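Local coordinates for protein (thiaminase I) (Bacillus subtilis, PDB 3THI) that catalyses thiamin breakdown by transferring its pyrimidine part to a nucleophile, with release of the thiazole, at residues D82-A87 against Q313-L318; Y125-K130 against K248-S253; L147-A152 against A158-E163; I166-Q171 against N185-R190. All coordinates share one frame; numbering follows the deposited sequence.

Contact 1 (D82-A87 against Q313-L318)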
loop_
_atom_site.group_PDB
_atom_site.type_symbol
_atom_site.label_atom_id
_atom_site.label_comp_id
_atom_site.label_asym_id
_atom_site.label_seq_id
_atom_site.Cartn_x
_atom_site.Cartn_y
_atom_site.Cartn_z
ATOM N N ASP A 82 -10.978 -9.872 14.342
ATOM C CA ASP A 82 -11.168 -10.090 12.903
ATOM C C ASP A 82 -10.071 -9.385 12.088
ATOM O O ASP A 82 -9.904 -9.635 10.888
ATOM C CB ASP A 82 -12.564 -9.607 12.484
ATOM C CG ASP A 82 -12.825 -9.765 10.992
ATOM O OD1 ASP A 82 -12.806 -10.910 10.484
ATOM O OD2 ASP A 82 -13.065 -8.730 10.337
ATOM N N VAL A 83 -9.334 -8.498 12.750
ATOM C CA VAL A 83 -8.245 -7.767 12.123
ATOM C C VAL A 83 -7.040 -8.702 11.994
ATOM O O VAL A 83 -6.808 -9.558 12.858
ATOM C CB VAL A 83 -7.856 -6.518 12.961
ATOM C CG1 VAL A 83 -6.796 -5.694 12.253
ATOM C CG2 VAL A 83 -9.072 -5.674 13.221
ATOM N N LEU A 84 -6.323 -8.597 10.879
ATOM C CA LEU A 84 -5.138 -9.420 10.674
ATOM C C LEU A 84 -4.128 -9.087 11.763
ATOM O O LEU A 84 -3.806 -7.919 11.978
ATOM C CB LEU A 84 -4.558 -9.191 9.282
ATOM C CG LEU A 84 -5.316 -10.113 8.334
ATOM C CD1 LEU A 84 -5.565 -9.435 7.029
ATOM C CD2 LEU A 84 -4.554 -11.422 8.172
ATOM N N PRO A 85 -3.673 -10.111 12.509
ATOM C CA PRO A 85 -2.709 -9.972 13.601
ATOM C C PRO A 85 -1.503 -9.095 13.275
ATOM O O PRO A 85 -1.168 -8.195 14.042
ATOM C CB PRO A 85 -2.303 -11.422 13.874
ATOM C CG PRO A 85 -3.561 -12.165 13.617
ATOM C CD PRO A 85 -4.019 -11.532 12.309
ATOM N N PHE A 86 -0.871 -9.329 12.130
ATOM C CA PHE A 86 0.297 -8.535 11.780
ATOM C C PHE A 86 -0.069 -7.074 11.539
ATOM O O PHE A 86 0.739 -6.175 11.796
ATOM C CB PHE A 86 1.067 -9.144 10.589
ATOM C CG PHE A 86 0.555 -8.742 9.236
ATOM C CD1 PHE A 86 1.075 -7.627 8.588
ATOM C CD2 PHE A 86 -0.381 -9.522 8.570
ATOM C CE1 PHE A 86 0.676 -7.297 7.289
ATOM C CE2 PHE A 86 -0.788 -9.203 7.266
ATOM C CZ PHE A 86 -0.254 -8.089 6.627
ATOM N N ALA A 87 -1.301 -6.841 11.096
ATOM C CA ALA A 87 -1.753 -5.483 10.834
ATOM C C ALA A 87 -1.985 -4.768 12.147
ATOM O O ALA A 87 -1.491 -3.654 12.351
ATOM C CB ALA A 87 -3.025 -5.486 10.001
ATOM N N GLN A 313 -13.129 -10.777 7.612
ATOM C CA GLN A 313 -14.528 -10.667 7.186
ATOM C C GLN A 313 -14.728 -10.118 5.767
ATOM O O GLN A 313 -15.606 -10.585 5.040
ATOM C CB GLN A 313 -15.302 -9.813 8.193
ATOM C CG GLN A 313 -16.814 -9.866 8.065
ATOM C CD GLN A 313 -17.389 -11.193 8.515
ATOM O OE1 GLN A 313 -18.076 -11.878 7.753
ATOM N NE2 GLN A 313 -17.114 -11.562 9.763
ATOM N N VAL A 314 -13.907 -9.149 5.369
ATOM C CA VAL A 314 -14.028 -8.560 4.036
ATOM C C VAL A 314 -13.610 -9.557 2.954
ATOM O O VAL A 314 -14.243 -9.643 1.910
ATOM C CB VAL A 314 -13.219 -7.250 3.901
ATOM C CG1 VAL A 314 -13.636 -6.508 2.645
ATOM C CG2 VAL A 314 -13.443 -6.372 5.102
ATOM N N TYR A 315 -12.548 -10.315 3.207
ATOM C CA TYR A 315 -12.097 -11.318 2.251
ATOM C C TYR A 315 -13.147 -12.409 2.156
ATOM O O TYR A 315 -13.428 -12.927 1.075
ATOM C CB TYR A 315 -10.785 -11.937 2.709
ATOM C CG TYR A 315 -9.611 -11.007 2.581
ATOM C CD1 TYR A 315 -9.028 -10.773 1.332
ATOM C CD2 TYR A 315 -9.084 -10.356 3.700
ATOM C CE1 TYR A 315 -7.951 -9.923 1.195
ATOM C CE2 TYR A 315 -8.002 -9.491 3.575
ATOM C CZ TYR A 315 -7.442 -9.283 2.312
ATOM O OH TYR A 315 -6.381 -8.436 2.156
ATOM N N GLU A 316 -13.718 -12.761 3.301
ATOM C CA GLU A 316 -14.746 -13.783 3.364
ATOM C C GLU A 316 -15.943 -13.345 2.514
ATOM O O GLU A 316 -16.399 -14.082 1.642
ATOM C CB GLU A 316 -15.158 -14.006 4.826
ATOM C CG GLU A 316 -13.978 -14.420 5.744
ATOM C CD GLU A 316 -14.297 -14.383 7.256
ATOM O OE1 GLU A 316 -15.373 -13.877 7.652
ATOM O OE2 GLU A 316 -13.457 -14.859 8.057
ATOM N N ALA A 317 -16.374 -12.101 2.712
ATOM C CA ALA A 317 -17.514 -11.537 1.992
ATOM C C ALA A 317 -17.293 -11.239 0.510
ATOM O O ALA A 317 -18.217 -11.383 -0.300
ATOM C CB ALA A 317 -18.008 -10.287 2.701
ATOM N N LEU A 318 -16.081 -10.831 0.145
ATOM C CA LEU A 318 -15.793 -10.493 -1.246
ATOM C C LEU A 318 -15.527 -11.650 -2.188
ATOM O O LEU A 318 -15.982 -11.623 -3.328
ATOM C CB LEU A 318 -14.623 -9.512 -1.334
ATOM C CG LEU A 318 -14.848 -8.075 -0.876
ATOM C CD1 LEU A 318 -13.543 -7.311 -0.965
ATOM C CD2 LEU A 318 -15.915 -7.404 -1.728
#
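The backbone N-H of Q313 is held chiefly by D82 OD1, Q313 N to D82 OD1 being 2.9 Å with an N-H...O angle of 143°, while D82 OD2 adds a weak second branch at 3.4 Å from Q313 N. This is a carboxylate set against the N-terminal turn of helix 312-318, in what is probably a periplasmic-binding-protein-like fold, as in the clan to which the family belongs. OD1 uses its syn lone pair, on the side of OD2, which leaves OD2 near the same N-H. With CG anti to the backbone N (chi1 178°), the short D82 side chain carries its carboxylate across to the helix. Aspartate suits the place: its negative charge would be favoured by the positive end of the helix dipole, though E316, a like charge nearby, would partly offset this, and R311 NH1 adds a long, weak ion pair at OD2. The backbone of D82 also bonds to that of H312, fastening the loop to the start of the helix. Were an alanine here, the Q313 N-H would probably lose its carboxylate acceptor, and R311 its weak partner. Farther in, the contact turns apolar. L84, at the N-cap position of helix 85-90, meets the Y315 ring obliquely, CD1 to CE2 at 4.2 Å, and V332 of helix 324-332 packs on both residues. Tyrosine fits this buried spot because its OH bonds to the carbonyl oxygen of P309. Back at the helix start, the Q313 and D82 side chains cross at about a right angle, with D82 OD2 3.3 Å from Q313 CB.

Contact 2 (Y125-K130 against K248-S253)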
loop_
_atom_site.group_PDB
_atom_site.type_symbol
_atom_site.label_atom_id
_atom_site.label_comp_id
_atom_site.label_asym_id
_atom_site.label_seq_id
_atom_site.Cartn_x
_atom_site.Cartn_y
_atom_site.Cartn_z
ATOM N N TYR A 125 15.665 -11.929 -9.191
ATOM C CA TYR A 125 16.791 -12.512 -9.913
ATOM C C TYR A 125 16.309 -13.651 -10.801
ATOM O O TYR A 125 16.832 -13.859 -11.893
ATOM C CB TYR A 125 17.882 -12.964 -8.942
ATOM C CG TYR A 125 18.498 -11.798 -8.190
ATOM C CD1 TYR A 125 19.461 -10.986 -8.798
ATOM C CD2 TYR A 125 18.078 -11.470 -6.895
ATOM C CE1 TYR A 125 19.985 -9.870 -8.142
ATOM C CE2 TYR A 125 18.602 -10.352 -6.229
ATOM C CZ TYR A 125 19.555 -9.556 -6.865
ATOM O OH TYR A 125 20.071 -8.440 -6.236
ATOM N N GLU A 126 15.297 -14.375 -10.344
ATOM C CA GLU A 126 14.716 -15.449 -11.144
ATOM C C GLU A 126 13.912 -14.791 -12.270
ATOM O O GLU A 126 13.812 -15.333 -13.375
ATOM C CB GLU A 126 13.796 -16.329 -10.295
ATOM C CG GLU A 126 14.513 -17.311 -9.374
ATOM C CD GLU A 126 13.553 -18.036 -8.442
ATOM O OE1 GLU A 126 12.363 -17.662 -8.415
ATOM O OE2 GLU A 126 13.981 -18.970 -7.726
ATOM N N LEU A 127 13.366 -13.606 -11.987
ATOM C CA LEU A 127 12.593 -12.850 -12.971
ATOM C C LEU A 127 13.541 -12.393 -14.080
ATOM O O LEU A 127 13.205 -12.462 -15.257
ATOM C CB LEU A 127 11.953 -11.616 -12.319
ATOM C CG LEU A 127 10.576 -11.106 -12.767
ATOM C CD1 LEU A 127 10.493 -9.601 -12.501
ATOM C CD2 LEU A 127 10.293 -11.413 -14.228
ATOM N N TYR A 128 14.723 -11.923 -13.690
ATOM C CA TYR A 128 15.720 -11.464 -14.649
ATOM C C TYR A 128 16.175 -12.572 -15.603
ATOM O O TYR A 128 16.408 -12.316 -16.787
ATOM C CB TYR A 128 16.939 -10.872 -13.936
ATOM C CG TYR A 128 17.990 -10.383 -14.905
ATOM C CD1 TYR A 128 17.851 -9.154 -15.550
ATOM C CD2 TYR A 128 19.090 -11.170 -15.219
ATOM C CE1 TYR A 128 18.781 -8.724 -16.488
ATOM C CE2 TYR A 128 20.028 -10.751 -16.161
ATOM C CZ TYR A 128 19.866 -9.528 -16.795
ATOM O OH TYR A 128 20.771 -9.128 -17.755
ATOM N N LYS A 129 16.327 -13.790 -15.088
ATOM C CA LYS A 129 16.746 -14.915 -15.921
ATOM C C LYS A 129 15.700 -15.244 -16.991
ATOM O O LYS A 129 16.020 -15.861 -18.000
ATOM C CB LYS A 129 17.016 -16.153 -15.056
ATOM C CG LYS A 129 18.279 -16.021 -14.212
ATOM C CD LYS A 129 18.617 -17.295 -13.449
ATOM C CE LYS A 129 19.800 -17.057 -12.514
ATOM N NZ LYS A 129 20.073 -18.226 -11.628
ATOM N N LYS A 130 14.464 -14.804 -16.764
ATOM C CA LYS A 130 13.351 -15.048 -17.676
ATOM C C LYS A 130 13.101 -13.925 -18.662
ATOM O O LYS A 130 12.929 -14.169 -19.851
ATOM C CB LYS A 130 12.071 -15.322 -16.885
ATOM C CG LYS A 130 12.133 -16.597 -16.070
ATOM C CD LYS A 130 12.376 -17.819 -16.947
ATOM C CE LYS A 130 12.587 -19.060 -16.089
ATOM N NZ LYS A 130 12.618 -20.304 -16.914
ATOM N N LYS A 248 1.238 -13.208 -8.089
ATOM C CA LYS A 248 1.822 -13.942 -6.977
ATOM C C LYS A 248 2.831 -13.015 -6.338
ATOM O O LYS A 248 3.308 -12.074 -6.980
ATOM C CB LYS A 248 2.536 -15.213 -7.471
ATOM C CG LYS A 248 3.696 -14.961 -8.432
ATOM C CD LYS A 248 4.357 -16.252 -8.850
ATOM C CE LYS A 248 5.002 -16.954 -7.663
ATOM N NZ LYS A 248 5.730 -18.190 -8.073
ATOM N N PRO A 249 3.123 -13.222 -5.045
ATOM C CA PRO A 249 4.099 -12.361 -4.385
ATOM C C PRO A 249 5.457 -12.597 -5.041
ATOM O O PRO A 249 5.684 -13.628 -5.680
ATOM C CB PRO A 249 4.084 -12.878 -2.946
ATOM C CG PRO A 249 2.696 -13.386 -2.792
ATOM C CD PRO A 249 2.504 -14.137 -4.074
ATOM N N ILE A 250 6.334 -11.614 -4.922
ATOM C CA ILE A 250 7.662 -11.708 -5.489
ATOM C C ILE A 250 8.623 -11.065 -4.498
ATOM O O ILE A 250 8.338 -10.008 -3.925
ATOM C CB ILE A 250 7.723 -11.059 -6.913
ATOM C CG1 ILE A 250 9.135 -11.176 -7.492
ATOM C CG2 ILE A 250 7.201 -9.610 -6.885
ATOM C CD1 ILE A 250 9.183 -10.971 -8.973
ATOM N N SER A 251 9.710 -11.771 -4.215
ATOM C CA SER A 251 10.709 -11.297 -3.270
ATOM C C SER A 251 11.840 -10.561 -3.989
ATOM O O SER A 251 12.108 -10.828 -5.159
ATOM C CB SER A 251 11.259 -12.483 -2.473
ATOM O OG SER A 251 12.219 -12.051 -1.525
ATOM N N SER A 252 12.478 -9.618 -3.301
ATOM C CA SER A 252 13.588 -8.869 -3.889
ATOM C C SER A 252 14.918 -9.591 -3.632
ATOM O O SER A 252 15.970 -9.203 -4.159
ATOM C CB SER A 252 13.624 -7.425 -3.368
ATOM O OG SER A 252 13.618 -7.383 -1.949
ATOM N N SER A 253 14.849 -10.659 -2.840
ATOM C CA SER A 253 16.012 -11.472 -2.523
ATOM C C SER A 253 15.679 -12.964 -2.644
ATOM O O SER A 253 14.529 -13.375 -2.509
ATOM C CB SER A 253 16.527 -11.136 -1.123
ATOM O OG SER A 253 15.470 -11.147 -0.185
#
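Y125, I250 and L127 carry this contact between helix 124-131 and the loop that leaves strand 245-248. Y125 gives up the most surface. Its ring comes up obliquely to the backbone carbonyl of S252, CE2 lying 3.5 Å from S252 O, and L194 of helix 186-199 also touches this side chain. A tyrosine serves at such a partly exposed edge, its large ring covering the neighbouring main chain. The second patch is purely aliphatic. I250 has CG1 anti to the backbone N (chi1 -180°) and chi2 extended too, which carries CD1 out to L127, 4.0 Å from both L127 CD1 and L127 CG. The side chains cross at about a right angle, and this methyl rests against the CG-CD1 branch of the buried leucine. Branched residues fill this spot without any polar group to satisfy. Within the loop S251 OG donates to S253 O at 2.8 Å. Backbone bonds from S251 to D122 and I124 tie the loop to the lead-in and first residue of the helix. The arrangement is ordinary helix-on-loop packing at the margin of a lobe, in a fold probably like that of periplasmic binding proteins.

Contact 3 (L147-A152 against A158-E163)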
loop_
_atom_site.group_PDB
_atom_site.type_symbol
_atom_site.label_atom_id
_atom_site.label_comp_id
_atom_site.label_asym_id
_atom_site.label_seq_id
_atom_site.Cartn_x
_atom_site.Cartn_y
_atom_site.Cartn_z
ATOM N N LEU A 147 9.756 -5.707 -18.101
ATOM C CA LEU A 147 9.058 -5.476 -16.853
ATOM C C LEU A 147 8.399 -4.113 -16.789
ATOM O O LEU A 147 8.988 -3.107 -17.180
ATOM C CB LEU A 147 10.036 -5.579 -15.677
ATOM C CG LEU A 147 9.478 -5.170 -14.307
ATOM C CD1 LEU A 147 8.441 -6.184 -13.845
ATOM C CD2 LEU A 147 10.602 -5.037 -13.295
ATOM N N LEU A 148 7.167 -4.093 -16.297
ATOM C CA LEU A 148 6.446 -2.847 -16.092
ATOM C C LEU A 148 6.456 -2.653 -14.582
ATOM O O LEU A 148 6.039 -3.538 -13.839
ATOM C CB LEU A 148 4.999 -2.944 -16.587
ATOM C CG LEU A 148 4.724 -2.630 -18.060
ATOM C CD1 LEU A 148 3.280 -2.938 -18.391
ATOM C CD2 LEU A 148 4.996 -1.168 -18.291
ATOM N N ILE A 149 7.020 -1.538 -14.132
ATOM C CA ILE A 149 7.055 -1.239 -12.712
ATOM C C ILE A 149 7.215 0.250 -12.460
ATOM O O ILE A 149 7.973 0.940 -13.136
ATOM C CB ILE A 149 8.164 -2.017 -11.967
ATOM C CG1 ILE A 149 8.003 -1.834 -10.451
ATOM C CG2 ILE A 149 9.539 -1.575 -12.440
ATOM C CD1 ILE A 149 9.063 -2.520 -9.605
ATOM N N ASN A 150 6.441 0.744 -11.506
ATOM C CA ASN A 150 6.485 2.139 -11.124
ATOM C C ASN A 150 7.582 2.346 -10.078
ATOM O O ASN A 150 7.505 1.838 -8.953
ATOM C CB ASN A 150 5.117 2.570 -10.573
ATOM C CG ASN A 150 5.052 4.048 -10.255
ATOM O OD1 ASN A 150 6.068 4.738 -10.257
ATOM N ND2 ASN A 150 3.850 4.542 -9.994
ATOM N N MET A 151 8.628 3.052 -10.478
ATOM C CA MET A 151 9.728 3.348 -9.577
ATOM C C MET A 151 9.994 4.846 -9.614
ATOM O O MET A 151 11.070 5.296 -9.266
ATOM C CB MET A 151 10.975 2.545 -9.957
ATOM C CG MET A 151 10.847 1.070 -9.614
ATOM S SD MET A 151 12.315 0.076 -9.920
ATOM C CE MET A 151 13.359 0.532 -8.551
ATOM N N ALA A 152 9.002 5.599 -10.081
ATOM C CA ALA A 152 9.072 7.053 -10.172
ATOM C C ALA A 152 8.810 7.641 -8.783
ATOM O O ALA A 152 8.060 7.074 -7.991
ATOM C CB ALA A 152 8.022 7.551 -11.152
ATOM N N ALA A 158 12.909 5.266 -2.109
ATOM C CA ALA A 158 13.402 5.215 -0.729
ATOM C C ALA A 158 12.703 4.100 0.032
ATOM O O ALA A 158 13.323 3.378 0.811
ATOM C CB ALA A 158 13.170 6.540 -0.041
ATOM N N SER A 159 11.409 3.950 -0.222
ATOM C CA SER A 159 10.617 2.904 0.413
ATOM C C SER A 159 11.026 1.524 -0.062
ATOM O O SER A 159 11.103 0.596 0.734
ATOM C CB SER A 159 9.131 3.111 0.144
ATOM O OG SER A 159 8.639 4.171 0.925
ATOM N N MET A 160 11.265 1.381 -1.359
ATOM C CA MET A 160 11.673 0.092 -1.896
ATOM C C MET A 160 13.034 -0.280 -1.322
ATOM O O MET A 160 13.274 -1.432 -0.954
ATOM C CB MET A 160 11.713 0.144 -3.412
ATOM C CG MET A 160 10.343 0.282 -4.021
ATOM S SD MET A 160 10.416 0.428 -5.796
ATOM C CE MET A 160 10.736 -1.269 -6.266
ATOM N N TYR A 161 13.896 0.726 -1.188
ATOM C CA TYR A 161 15.229 0.540 -0.623
ATOM C C TYR A 161 15.142 -0.050 0.800
ATOM O O TYR A 161 15.777 -1.064 1.116
ATOM C CB TYR A 161 15.980 1.887 -0.583
ATOM C CG TYR A 161 17.348 1.787 0.055
ATOM C CD1 TYR A 161 18.457 1.389 -0.694
ATOM C CD2 TYR A 161 17.524 2.012 1.425
ATOM C CE1 TYR A 161 19.706 1.206 -0.101
ATOM C CE2 TYR A 161 18.779 1.828 2.031
ATOM C CZ TYR A 161 19.859 1.424 1.255
ATOM O OH TYR A 161 21.089 1.233 1.825
ATOM N N LEU A 162 14.345 0.596 1.646
ATOM C CA LEU A 162 14.177 0.188 3.038
ATOM C C LEU A 162 13.520 -1.168 3.208
ATOM O O LEU A 162 13.842 -1.903 4.135
ATOM C CB LEU A 162 13.426 1.272 3.804
ATOM C CG LEU A 162 14.248 2.558 3.910
ATOM C CD1 LEU A 162 13.441 3.672 4.532
ATOM C CD2 LEU A 162 15.462 2.278 4.739
ATOM N N GLU A 163 12.591 -1.495 2.318
ATOM C CA GLU A 163 11.932 -2.790 2.375
ATOM C C GLU A 163 12.938 -3.862 1.973
ATOM O O GLU A 163 13.060 -4.895 2.639
ATOM C CB GLU A 163 10.732 -2.837 1.428
ATOM C CG GLU A 163 9.582 -1.956 1.855
ATOM C CD GLU A 163 8.288 -2.353 1.201
ATOM O OE1 GLU A 163 8.283 -2.521 -0.030
ATOM O OE2 GLU A 163 7.273 -2.499 1.915
#
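Apolar packing between M160 and the pair I149 and M151 joins strand 147-149 and the loop after it to helix 154-169, the next helix of the chain, in a fold probably like that of periplasmic binding proteins. M160 loses the most surface. I149 and M160 reach toward each other tip to tip, I149 CD1 lying 3.9 Å from M160 CE. The two thioether chains also pack on each other, crossing at about a right angle, in one sulfur contact, M151 CG to M160 SD at 3.9 Å, and one methyl contact, M151 CE to M160 CE at the same distance. Both chains bend at chi3 (76° in each), which turns each terminal methyl aside from the line of its chain. Methionine suits this buried seam because its flexible, unbranched chain can adapt to the space between strand and helix. L195 of helix 186-199 also touches both methionines. Replacing M151 by an alanine would probably open a gap beside M160 and leave its sulfur end less confined, with I149 CD1 still at the methyl. The polar part belongs to the loop alone. There N150 forms an Asx turn, its OD1 accepting from A152 N at 3.1 Å with an N-H...O angle of 153°.

Contact 4 (I166-Q171 against N185-R190)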
loop_
_atom_site.group_PDB
_atom_site.type_symbol
_atom_site.label_atom_id
_atom_site.label_comp_id
_atom_site.label_asym_id
_atom_site.label_seq_id
_atom_site.Cartn_x
_atom_site.Cartn_y
_atom_site.Cartn_z
ATOM N N ILE A 166 15.429 -4.845 4.599
ATOM C CA ILE A 166 14.937 -5.761 5.619
ATOM C C ILE A 166 15.139 -7.206 5.158
ATOM O O ILE A 166 15.693 -8.021 5.892
ATOM C CB ILE A 166 13.444 -5.481 5.980
ATOM C CG1 ILE A 166 13.359 -4.283 6.932
ATOM C CG2 ILE A 166 12.771 -6.737 6.578
ATOM C CD1 ILE A 166 11.947 -3.828 7.245
ATOM N N ASP A 167 14.763 -7.497 3.915
ATOM C CA ASP A 167 14.895 -8.846 3.384
ATOM C C ASP A 167 16.351 -9.248 3.250
ATOM O O ASP A 167 16.693 -10.424 3.386
ATOM C CB ASP A 167 14.168 -8.968 2.042
ATOM C CG ASP A 167 12.680 -8.659 2.153
ATOM O OD1 ASP A 167 12.088 -8.936 3.222
ATOM O OD2 ASP A 167 12.100 -8.132 1.175
ATOM N N VAL A 168 17.206 -8.257 3.011
ATOM C CA VAL A 168 18.643 -8.470 2.864
ATOM C C VAL A 168 19.272 -8.832 4.202
ATOM O O VAL A 168 20.096 -9.730 4.271
ATOM C CB VAL A 168 19.338 -7.217 2.244
ATOM C CG1 VAL A 168 20.820 -7.225 2.537
ATOM C CG2 VAL A 168 19.137 -7.197 0.723
ATOM N N THR A 169 18.857 -8.145 5.264
ATOM C CA THR A 169 19.383 -8.410 6.604
ATOM C C THR A 169 18.704 -9.619 7.238
ATOM O O THR A 169 19.240 -10.233 8.162
ATOM C CB THR A 169 19.198 -7.202 7.561
ATOM O OG1 THR A 169 17.808 -6.859 7.645
ATOM C CG2 THR A 169 19.990 -6.006 7.081
ATOM N N GLY A 170 17.516 -9.951 6.740
ATOM C CA GLY A 170 16.776 -11.080 7.270
ATOM C C GLY A 170 16.082 -10.792 8.591
ATOM O O GLY A 170 15.460 -11.673 9.179
ATOM N N GLN A 171 16.177 -9.556 9.057
ATOM C CA GLN A 171 15.556 -9.190 10.312
ATOM C C GLN A 171 14.561 -8.051 10.160
ATOM O O GLN A 171 14.892 -7.006 9.592
ATOM C CB GLN A 171 16.630 -8.822 11.342
ATOM C CG GLN A 171 17.451 -10.016 11.834
ATOM C CD GLN A 171 16.576 -11.134 12.395
ATOM O OE1 GLN A 171 15.525 -10.879 12.996
ATOM N NE2 GLN A 171 17.005 -12.379 12.194
ATOM N N ASN A 185 23.512 0.164 1.058
ATOM C CA ASN A 185 23.658 -1.280 0.981
ATOM C C ASN A 185 23.759 -1.647 -0.496
ATOM O O ASN A 185 22.853 -1.358 -1.277
ATOM C CB ASN A 185 22.485 -2.010 1.626
ATOM C CG ASN A 185 22.637 -3.515 1.559
ATOM O OD1 ASN A 185 22.559 -4.110 0.485
ATOM N ND2 ASN A 185 22.888 -4.137 2.702
ATOM N N ASP A 186 24.870 -2.278 -0.868
ATOM C CA ASP A 186 25.116 -2.665 -2.256
ATOM C C ASP A 186 24.176 -3.708 -2.820
ATOM O O ASP A 186 23.801 -3.622 -3.981
ATOM C CB ASP A 186 26.569 -3.095 -2.441
ATOM C CG ASP A 186 27.532 -1.933 -2.290
ATOM O OD1 ASP A 186 27.462 -1.006 -3.128
ATOM O OD2 ASP A 186 28.328 -1.935 -1.324
ATOM N N LYS A 187 23.821 -4.702 -2.010
ATOM C CA LYS A 187 22.906 -5.750 -2.437
ATOM C C LYS A 187 21.547 -5.133 -2.768
ATOM O O LYS A 187 20.943 -5.456 -3.794
ATOM C CB LYS A 187 22.741 -6.802 -1.334
ATOM C CG LYS A 187 23.816 -7.867 -1.286
ATOM C CD LYS A 187 23.658 -8.731 -0.035
ATOM C CE LYS A 187 24.582 -9.943 -0.051
ATOM N NZ LYS A 187 24.160 -10.927 -1.095
ATOM N N VAL A 188 21.080 -4.240 -1.892
ATOM C CA VAL A 188 19.798 -3.572 -2.076
ATOM C C VAL A 188 19.835 -2.746 -3.346
ATOM O O VAL A 188 18.915 -2.816 -4.160
ATOM C CB VAL A 188 19.446 -2.663 -0.882
ATOM C CG1 VAL A 188 18.149 -1.901 -1.147
ATOM C CG2 VAL A 188 19.290 -3.495 0.364
ATOM N N ILE A 189 20.908 -1.978 -3.515
ATOM C CA ILE A 189 21.077 -1.150 -4.706
ATOM C C ILE A 189 21.117 -2.029 -5.960
ATOM O O ILE A 189 20.477 -1.711 -6.959
ATOM C CB ILE A 189 22.355 -0.274 -4.614
ATOM C CG1 ILE A 189 22.166 0.808 -3.543
ATOM C CG2 ILE A 189 22.664 0.377 -5.956
ATOM C CD1 ILE A 189 20.996 1.744 -3.819
ATOM N N ARG A 190 21.827 -3.152 -5.892
ATOM C CA ARG A 190 21.907 -4.061 -7.033
ATOM C C ARG A 190 20.522 -4.597 -7.361
ATOM O O ARG A 190 20.193 -4.833 -8.523
ATOM C CB ARG A 190 22.879 -5.210 -6.760
ATOM C CG ARG A 190 24.332 -4.847 -7.045
ATOM C CD ARG A 190 25.262 -6.042 -6.871
ATOM N NE ARG A 190 25.592 -6.320 -5.472
ATOM C CZ ARG A 190 25.581 -7.534 -4.922
ATOM N NH1 ARG A 190 25.245 -8.598 -5.642
ATOM N NH2 ARG A 190 25.960 -7.693 -3.662
#
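V168 lies against N185, K187 and V188, packing the last turn of helix 154-169 on the first turn of helix 186-199, two helices consecutive in the chain and joined by a loop. The valine's two methyls divide the work. CG1, anti to the backbone N (chi1 160°), faces the start of the second helix, 3.7 Å from N185 ND2 and 4.1 Å from K187 CD. CG2 turns to the V188 side chain, which it meets methyl to methyl, V168 CG2 to V188 CG2 at 3.7 Å. V168 and V188 cross at a slant, as do V168 and K187, whereas V168 and N185 slide past each other in opposite directions. Compact beta-branched residues let the two backbones come close here: the CA atoms of V168 and V188 are 7.1 Å apart. V188 also packs on A164 and L165, about one turn earlier in the first helix. K187 contributes the aliphatic part of its chain, a sensible choice on the solvent-exposed side of the pair, where the methylenes can cover the valine. N185 has two tasks, for besides flanking V168 it is the N-cap of helix 186-199. Its OD1 accepts from V188 N at 2.8 Å in a nearly straight bond, 164° at the hydrogen, with the donor tilted somewhat from the plane of the side-chain carbonyl.

In the fold
Contacts 2, 3 and 4 form one cluster, their centres about 14 to 15 Å apart, whereas the centre of contact 1 lies about 27 to 30 Å from theirs, and contact 1 is on the opposite side of the chain's centre from contact 3. Contact 3 is the buried one and is wholly apolar across its interface; the other three are partly buried. Contacts 3 and 4 share helix 154-169, and Y161 OH probably bonds to N185 N between them. L127 touches L147 where contacts 2 and 3 meet, and S253 packs on D167 between contacts 2 and 4. Only contact 1 has hydrogen bonds between its segments; contact 4 keeps its capping bond within one segment.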